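Local coordinates for protein ribose-phosphate pyrophosphokinase (Mycobacterium smegmatis, PDB 5MP7) that probably makes phosphoribosyl pyrophosphate by moving the pyrophosphoryl group of ATP onto the 1-hydroxyl of ribose 5-phosphate, with magnesium as cofactor, at residues Q65-P70 against M76-M81; L123-G128 against G144-P149; R270-G275 against F293-V298. All coordinates share one frame; numbering follows the deposited sequence.

Interaction 1: residues Q65-P70 against M76-M81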
loop_
_atom_site.group_PDB
_atom_site.type_symbol
_atom_site.label_atom_id
_atom_site.label_comp_id
_atom_site.label_asym_id
_atom_site.label_seq_id
_atom_site.Cartn_x
_atom_site.Cartn_y
_atom_site.Cartn_z
ATOM N N GLN A 65 40.070 25.168 34.946
ATOM C CA GLN A 65 39.570 24.934 33.617
ATOM C C GLN A 65 40.255 25.882 32.624
ATOM O O GLN A 65 40.180 27.119 32.754
ATOM C CB GLN A 65 38.040 25.135 33.585
ATOM C CG GLN A 65 37.387 24.863 32.248
ATOM C CD GLN A 65 37.252 23.362 31.949
ATOM O OE1 GLN A 65 38.232 22.638 31.862
ATOM N NE2 GLN A 65 36.020 22.907 31.775
ATOM N N SER A 66 40.850 25.298 31.599
ATOM C CA SER A 66 41.298 26.050 30.442
ATOM C C SER A 66 40.146 26.164 29.412
ATOM O O SER A 66 39.189 25.432 29.489
ATOM C CB SER A 66 42.484 25.346 29.855
ATOM O OG SER A 66 43.146 26.198 28.977
ATOM N N HIS A 67 40.225 27.095 28.466
ATOM C CA HIS A 67 39.091 27.428 27.598
ATOM C C HIS A 67 39.494 27.492 26.145
ATOM O O HIS A 67 39.370 28.538 25.493
ATOM C CB HIS A 67 38.452 28.749 28.026
ATOM C CG HIS A 67 37.756 28.656 29.332
ATOM N ND1 HIS A 67 38.393 28.887 30.525
ATOM C CD2 HIS A 67 36.491 28.309 29.641
ATOM C CE1 HIS A 67 37.556 28.675 31.517
ATOM N NE2 HIS A 67 36.388 28.334 31.007
ATOM N N PRO A 68 39.974 26.371 25.604
ATOM C CA PRO A 68 40.179 26.304 24.172
ATOM C C PRO A 68 38.842 26.137 23.417
ATOM O O PRO A 68 37.803 25.933 24.026
ATOM C CB PRO A 68 41.014 25.054 24.029
ATOM C CG PRO A 68 40.502 24.160 25.121
ATOM C CD PRO A 68 40.302 25.107 26.270
ATOM N N ALA A 69 38.904 26.158 22.094
ATOM C CA ALA A 69 37.752 25.854 21.238
ATOM C C ALA A 69 37.285 24.412 21.463
ATOM O O ALA A 69 38.129 23.530 21.591
ATOM C CB ALA A 69 38.134 26.040 19.784
ATOM N N PRO A 70 35.980 24.141 21.554
ATOM C CA PRO A 70 34.880 25.127 21.629
ATOM C C PRO A 70 34.654 25.700 23.051
ATOM O O PRO A 70 34.339 24.965 24.005
ATOM C CB PRO A 70 33.664 24.296 21.220
ATOM C CG PRO A 70 33.978 22.903 21.687
ATOM C CD PRO A 70 35.485 22.750 21.629
ATOM N N MET A 76 30.680 26.724 30.633
ATOM C CA MET A 76 29.539 26.082 31.330
ATOM C C MET A 76 29.967 24.933 32.232
ATOM O O MET A 76 29.458 24.821 33.313
ATOM C CB MET A 76 28.504 25.557 30.371
ATOM C CG MET A 76 27.720 26.665 29.676
ATOM S SD MET A 76 26.848 27.823 30.757
ATOM C CE MET A 76 26.067 26.703 31.928
ATOM N N GLU A 77 30.952 24.129 31.823
ATOM C CA GLU A 77 31.424 23.061 32.679
ATOM C C GLU A 77 31.996 23.600 33.983
ATOM O O GLU A 77 31.742 23.046 35.035
ATOM C CB GLU A 77 32.440 22.163 31.944
ATOM C CG GLU A 77 33.000 21.037 32.816
ATOM C CD GLU A 77 33.785 19.960 32.040
ATOM O OE1 GLU A 77 35.011 20.147 31.750
ATOM O OE2 GLU A 77 33.181 18.887 31.755
ATOM N N GLN A 78 32.789 24.663 33.905
ATOM C CA GLN A 78 33.342 25.298 35.091
ATOM C C GLN A 78 32.254 25.869 35.992
ATOM O O GLN A 78 32.300 25.674 37.203
ATOM C CB GLN A 78 34.334 26.387 34.690
ATOM C CG GLN A 78 35.070 26.997 35.862
ATOM C CD GLN A 78 36.314 27.730 35.439
ATOM O OE1 GLN A 78 36.288 28.429 34.445
ATOM N NE2 GLN A 78 37.415 27.527 36.143
ATOM N N LEU A 79 31.265 26.553 35.415
ATOM C CA LEU A 79 30.148 27.076 36.212
ATOM C C LEU A 79 29.342 25.977 36.881
ATOM O O LEU A 79 28.937 26.149 38.031
ATOM C CB LEU A 79 29.186 27.917 35.368
ATOM C CG LEU A 79 29.780 29.183 34.766
ATOM C CD1 LEU A 79 28.829 29.755 33.741
ATOM C CD2 LEU A 79 30.103 30.199 35.830
ATOM N N ILE A 80 29.122 24.872 36.175
ATOM C CA ILE A 80 28.390 23.719 36.731
ATOM C C ILE A 80 29.157 23.077 37.908
ATOM O O ILE A 80 28.568 22.782 38.922
ATOM C CB ILE A 80 28.045 22.714 35.643
ATOM C CG1 ILE A 80 26.910 23.274 34.814
ATOM C CG2 ILE A 80 27.577 21.393 36.194
ATOM C CD1 ILE A 80 26.829 22.660 33.421
ATOM N N MET A 81 30.470 22.933 37.780
ATOM C CA MET A 81 31.302 22.426 38.862
ATOM C C MET A 81 31.286 23.337 40.072
ATOM O O MET A 81 31.278 22.871 41.208
ATOM C CB MET A 81 32.760 22.251 38.403
ATOM C CG MET A 81 32.960 20.981 37.601
ATOM S SD MET A 81 34.523 20.823 36.694
ATOM C CE MET A 81 35.606 20.341 38.005
#
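Q65 meets two neighbouring residues of the helix, E77 and Q78, with different parts of its side chain. The chain leaves the backbone with CG anti to N (chi1 -178°) and then bends at chi2, which carries the amide round to E77. There Q65 NE2 donates to E77 OE1 at 2.9 Å, with an N-H...O angle of 156°. The oxygen is approached on its anti side, and the amide and carboxylate lie nearly coplanar, 24° apart, although the two side chains cross at about a right angle. Q65 NE2 also bonds to the carbonyl of W74, and the other carboxylate oxygen of E77 pairs with R18, so each group has a second partner and the negative charge of E77, a buried residue, is probably balanced within the fold. The aliphatic root of Q65 serves Q78 instead: the two side chains run past each other in opposite senses, and Q65 CB lies 3.6 Å from Q78 NE2. This is a beta-to-alpha connection of the parallel alpha/beta N-terminal domain: strand 60-64 leads through a short loop into helix 71-87, which then packs back against the loop. Q78 NE2 donates to the carbonyl of I96 on strand 92-97, tying the helix to the sheet. Two residues on from Q65, H67 reaches the other end of that amide. Its ring presents an edge to the oxygen, which lies near the ring plane, with H67 CE1 3.2 Å from Q78 OE1. The same buried ring packs on W74, L75 and L97.

Interaction 2: residues L123-G128 against G144-P149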
loop_
_atom_site.group_PDB
_atom_site.type_symbol
_atom_site.label_atom_id
_atom_site.label_comp_id
_atom_site.label_asym_id
_atom_site.label_seq_id
_atom_site.Cartn_x
_atom_site.Cartn_y
_atom_site.Cartn_z
ATOM N N LEU A 123 28.804 35.891 36.181
ATOM C CA LEU A 123 28.367 34.519 36.174
ATOM C C LEU A 123 29.185 33.638 37.129
ATOM O O LEU A 123 28.623 32.816 37.815
ATOM C CB LEU A 123 28.453 33.944 34.760
ATOM C CG LEU A 123 27.701 34.617 33.629
ATOM C CD1 LEU A 123 27.867 33.776 32.395
ATOM C CD2 LEU A 123 26.244 34.873 33.924
ATOM N N LEU A 124 30.501 33.802 37.171
ATOM C CA LEU A 124 31.335 33.070 38.129
ATOM C C LEU A 124 30.964 33.396 39.564
ATOM O O LEU A 124 30.981 32.512 40.412
ATOM C CB LEU A 124 32.829 33.356 37.919
ATOM C CG LEU A 124 33.443 32.769 36.640
ATOM C CD1 LEU A 124 34.731 33.483 36.216
ATOM C CD2 LEU A 124 33.737 31.294 36.821
ATOM N N LYS A 125 30.667 34.672 39.844
ATOM C CA LYS A 125 30.201 35.089 41.169
ATOM C C LYS A 125 28.851 34.463 41.552
ATOM O O LYS A 125 28.689 33.980 42.662
ATOM C CB LYS A 125 30.044 36.623 41.224
ATOM C CG LYS A 125 29.707 37.220 42.585
ATOM C CD LYS A 125 30.891 37.019 43.498
ATOM C CE LYS A 125 30.653 37.485 44.927
ATOM N NZ LYS A 125 31.763 36.908 45.764
ATOM N N THR A 126 27.896 34.505 40.637
ATOM C CA THR A 126 26.610 33.913 40.835
ATOM C C THR A 126 26.679 32.373 41.045
ATOM O O THR A 126 25.944 31.818 41.860
ATOM C CB THR A 126 25.748 34.195 39.608
ATOM O OG1 THR A 126 25.607 35.602 39.430
ATOM C CG2 THR A 126 24.361 33.594 39.741
ATOM N N ALA A 127 27.547 31.687 40.305
ATOM C CA ALA A 127 27.746 30.252 40.481
ATOM C C ALA A 127 28.258 29.886 41.861
ATOM O O ALA A 127 28.042 28.773 42.316
ATOM C CB ALA A 127 28.681 29.721 39.414
ATOM N N GLY A 128 28.968 30.798 42.512
ATOM C CA GLY A 128 29.512 30.605 43.871
ATOM C C GLY A 128 31.000 30.842 44.048
ATOM O O GLY A 128 31.538 30.540 45.107
ATOM N N GLY A 144 39.187 44.498 38.150
ATOM C CA GLY A 144 38.051 45.165 38.778
ATOM C C GLY A 144 36.638 44.704 38.400
ATOM O O GLY A 144 35.664 45.202 38.971
ATOM N N PHE A 145 36.513 43.750 37.487
ATOM C CA PHE A 145 35.218 43.241 37.080
ATOM C C PHE A 145 34.587 42.293 38.044
ATOM O O PHE A 145 33.417 42.003 37.923
ATOM C CB PHE A 145 35.318 42.541 35.733
ATOM C CG PHE A 145 35.497 43.462 34.562
ATOM C CD1 PHE A 145 35.597 44.836 34.702
ATOM C CD2 PHE A 145 35.583 42.924 33.301
ATOM C CE1 PHE A 145 35.790 45.651 33.599
ATOM C CE2 PHE A 145 35.767 43.728 32.202
ATOM C CZ PHE A 145 35.860 45.104 32.347
ATOM N N PHE A 146 35.355 41.779 38.982
ATOM C CA PHE A 146 34.885 40.763 39.927
ATOM C C PHE A 146 34.838 41.366 41.337
ATOM O O PHE A 146 35.784 42.029 41.750
ATOM C CB PHE A 146 35.827 39.565 39.869
ATOM C CG PHE A 146 35.401 38.418 40.716
ATOM C CD1 PHE A 146 34.343 37.614 40.318
ATOM C CD2 PHE A 146 36.052 38.144 41.911
ATOM C CE1 PHE A 146 33.950 36.543 41.083
ATOM C CE2 PHE A 146 35.655 37.077 42.696
ATOM C CZ PHE A 146 34.609 36.267 42.276
ATOM N N ASP A 147 33.722 41.150 42.045
ATOM C CA ASP A 147 33.543 41.695 43.376
ATOM C C ASP A 147 34.234 40.786 44.421
ATOM O O ASP A 147 33.590 40.059 45.156
ATOM C CB ASP A 147 32.056 41.861 43.686
ATOM C CG ASP A 147 31.800 42.361 45.145
ATOM O OD1 ASP A 147 32.512 43.300 45.624
ATOM O OD2 ASP A 147 30.874 41.812 45.802
ATOM N N GLY A 148 35.547 40.835 44.474
ATOM C CA GLY A 148 36.284 39.914 45.308
ATOM C C GLY A 148 37.721 39.830 44.848
ATOM O O GLY A 148 38.088 40.472 43.881
ATOM N N PRO A 149 38.551 39.049 45.556
ATOM C CA PRO A 149 39.957 38.909 45.174
ATOM C C PRO A 149 40.157 38.329 43.746
ATOM O O PRO A 149 39.494 37.365 43.362
ATOM C CB PRO A 149 40.528 37.939 46.226
ATOM C CG PRO A 149 39.533 37.917 47.346
ATOM C CD PRO A 149 38.204 38.240 46.746
#
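K125 and F146 both send CG anti to the backbone N (chi1 -174° and -176°), and from there their side chains meet at about a right angle. In K125 a bend at chi2 (67°) folds the extended remainder of the chain past the end of the phenylalanine ring. K125 CB and CD each lie 3.9 Å from F146 CE1; CB approaches the ring obliquely, while K125 CD also comes within 4.0 Å of F146 CZ. F146 is buried, and its ring also packs on A121, one helical turn before K125, and on I132 of strand 131-135.

Beyond this apolar patch the contact becomes looser and more polar. The ammonium group arrives near the backbone of D147, with K125 NZ 3.7 Å from D147 O. The carboxylate stands further off, K125 NZ lying 5.0 Å from D147 OD2, so any attraction between the opposite charges would act over a distance rather than as a salt bridge. D147 is exposed and sits at the centre of an inverse gamma turn, closed by a weak bond of 3.0 Å from G148 N to F146 O. K125 itself lies in the last turn of helix 116-127, which closes in a Schellman motif at G128, with positive phi and two weak bonds back into that turn.

The arrangement joins the C-terminal end of helix 116-127 to the loop that leads into strand 150-153, one of the two edge strands of the five-stranded parallel sheet within this chain. It is peripheral helix-to-loop packing in an alpha/beta domain.

Interaction 3: residues R270-G275 against F293-V298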
loop_
_atom_site.group_PDB
_atom_site.type_symbol
_atom_site.label_atom_id
_atom_site.label_comp_id
_atom_site.label_asym_id
_atom_site.label_seq_id
_atom_site.Cartn_x
_atom_site.Cartn_y
_atom_site.Cartn_z
ATOM N N ARG A 270 51.015 29.743 8.950
ATOM C CA ARG A 270 51.353 31.166 8.816
ATOM C C ARG A 270 52.639 31.539 9.546
ATOM O O ARG A 270 53.544 32.171 8.964
ATOM C CB ARG A 270 50.178 32.033 9.334
ATOM C CG ARG A 270 49.249 32.464 8.193
ATOM C CD ARG A 270 48.986 33.959 8.235
ATOM N NE ARG A 270 47.788 34.247 8.971
ATOM C CZ ARG A 270 46.554 34.393 8.492
ATOM N NH1 ARG A 270 46.269 34.248 7.198
ATOM N NH2 ARG A 270 45.575 34.659 9.351
ATOM N N LEU A 271 52.753 31.092 10.790
ATOM C CA LEU A 271 53.920 31.396 11.599
ATOM C C LEU A 271 55.187 30.630 11.227
ATOM O O LEU A 271 56.291 31.189 11.256
ATOM C CB LEU A 271 53.621 31.163 13.052
ATOM C CG LEU A 271 52.512 32.062 13.604
ATOM C CD1 LEU A 271 52.151 31.591 15.003
ATOM C CD2 LEU A 271 52.947 33.508 13.648
ATOM N N ALA A 272 55.018 29.373 10.850
ATOM C CA ALA A 272 56.137 28.555 10.365
ATOM C C ALA A 272 56.751 29.091 9.051
ATOM O O ALA A 272 57.952 29.005 8.870
ATOM C CB ALA A 272 55.691 27.108 10.180
ATOM N N GLU A 273 55.915 29.667 8.176
ATOM C CA GLU A 273 56.316 30.202 6.871
ATOM C C GLU A 273 56.744 31.648 6.915
ATOM O O GLU A 273 57.395 32.125 5.989
ATOM C CB GLU A 273 55.196 30.113 5.857
ATOM C CG GLU A 273 54.964 28.691 5.361
ATOM C CD GLU A 273 53.728 28.565 4.481
ATOM O OE1 GLU A 273 53.092 29.592 4.146
ATOM O OE2 GLU A 273 53.353 27.406 4.165
ATOM N N CYS A 274 56.399 32.370 7.970
ATOM C CA CYS A 274 56.909 33.729 8.115
ATOM C C CYS A 274 58.376 33.613 8.601
ATOM O O CYS A 274 58.861 32.556 9.021
ATOM C CB CYS A 274 56.045 34.567 9.073
ATOM S SG CYS A 274 56.408 34.359 10.841
ATOM N N GLY A 275 59.101 34.699 8.558
ATOM C CA GLY A 275 60.525 34.574 8.827
ATOM C C GLY A 275 60.965 34.240 10.247
ATOM O O GLY A 275 62.157 34.135 10.485
ATOM N N PHE A 293 54.861 23.247 15.454
ATOM C CA PHE A 293 55.766 23.521 14.344
ATOM C C PHE A 293 57.175 23.737 14.897
ATOM O O PHE A 293 57.356 23.860 16.115
ATOM C CB PHE A 293 55.287 24.686 13.443
ATOM C CG PHE A 293 55.075 26.000 14.148
ATOM C CD1 PHE A 293 53.913 26.227 14.873
ATOM C CD2 PHE A 293 55.987 27.029 14.036
ATOM C CE1 PHE A 293 53.689 27.432 15.524
ATOM C CE2 PHE A 293 55.765 28.249 14.656
ATOM C CZ PHE A 293 54.617 28.451 15.402
ATOM N N PRO A 294 58.184 23.709 14.022
ATOM C CA PRO A 294 59.554 23.600 14.551
ATOM C C PRO A 294 60.061 24.804 15.373
ATOM O O PRO A 294 60.749 24.614 16.382
ATOM C CB PRO A 294 60.381 23.411 13.278
ATOM C CG PRO A 294 59.441 22.712 12.348
ATOM C CD PRO A 294 58.153 23.432 12.567
ATOM N N GLN A 295 59.680 26.014 14.974
ATOM C CA GLN A 295 60.088 27.226 15.683
ATOM C C GLN A 295 59.375 27.426 17.025
ATOM O O GLN A 295 59.804 28.258 17.810
ATOM C CB GLN A 295 59.814 28.455 14.837
ATOM C CG GLN A 295 60.618 28.518 13.551
ATOM C CD GLN A 295 59.955 27.742 12.411
ATOM O OE1 GLN A 295 59.315 26.719 12.625
ATOM N NE2 GLN A 295 60.090 28.235 11.190
ATOM N N LEU A 296 58.311 26.666 17.278
ATOM C CA LEU A 296 57.520 26.766 18.483
ATOM C C LEU A 296 58.155 26.178 19.733
ATOM O O LEU A 296 58.554 25.047 19.761
ATOM C CB LEU A 296 56.160 26.093 18.267
ATOM C CG LEU A 296 55.173 26.407 19.378
ATOM C CD1 LEU A 296 54.802 27.882 19.422
ATOM C CD2 LEU A 296 53.921 25.569 19.170
ATOM N N THR A 297 58.201 26.970 20.775
ATOM C CA THR A 297 58.673 26.558 22.089
ATOM C C THR A 297 57.578 26.807 23.100
ATOM O O THR A 297 56.970 27.859 23.085
ATOM C CB THR A 297 59.868 27.399 22.493
ATOM O OG1 THR A 297 60.904 27.192 21.516
ATOM C CG2 THR A 297 60.355 27.036 23.887
ATOM N N VAL A 298 57.289 25.817 23.936
ATOM C CA VAL A 298 56.223 25.919 24.924
ATOM C C VAL A 298 56.801 25.835 26.294
ATOM O O VAL A 298 57.484 24.868 26.612
ATOM C CB VAL A 298 55.165 24.817 24.745
ATOM C CG1 VAL A 298 54.049 24.978 25.744
ATOM C CG2 VAL A 298 54.582 24.910 23.336
#
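F293 carries the apolar part of this contact by laying its ring beside two consecutive helix residues. Its CG stands between the backbone N and the carbonyl carbon (chi1 57°), a turn that directs the ring along the helix surface. The far end reaches L271, with F293 CZ 3.7 Å from L271 CB and 4.0 Å from L271 CD1. Nearer the root of the ring, F293 CD2 lies 3.9 Å from A272 CB. A272 CB and L271 CB both approach the ring obliquely. L296 CB sits over the centre of the F293 ring, 3.9 Å above its plane, and V279 of strand 278-282 also packs on it. Of the touching residues L271 alone is buried; it also packs on L263, and its side chain lies about 5 Å from G236, predicted to bind ribose 5-phosphate.

The other half of the contact is looser. Q295 bends at chi2 and swings its amide toward the helix end, where Q295 NE2 donates to A272 O at 3.2 Å, but with an N-H...O angle of only 121°, a weak bond. F293, A272 and Q295 are partly exposed, and the helix finishes just beyond, at E273. A type I turn from F293 to L296 places the phenylalanine and the glutamine so that both can reach the helix as the chain enters strand 296-299.

The chemistry is therefore mostly dispersive: apolar contact with the phenylalanine holds helix 267-273 against the approach to this edge strand, while the amide adds a single bent, weak polar tie to the last turn.

Along the chain the three contacts follow one another in series, each closing before the next opens. Interactions 1 and 2 belong to the parallel-sheet half of the subunit; their centres are 16 Å apart and they touch, L79 of helix 71-87 packing on helix 116-127, with L79 CD2 3.6 Å from L123 O. Both also border a second subunit of the hexamer, consistent with a subunit interface formed partly by these helices. Interaction 3 lies on the seven-stranded mixed sheet, about 28 Å from interaction 1 and 37 Å from interaction 2 between centres, on the opposite side of the chain's centre from interaction 2. No other chain of the assembly touches its segments.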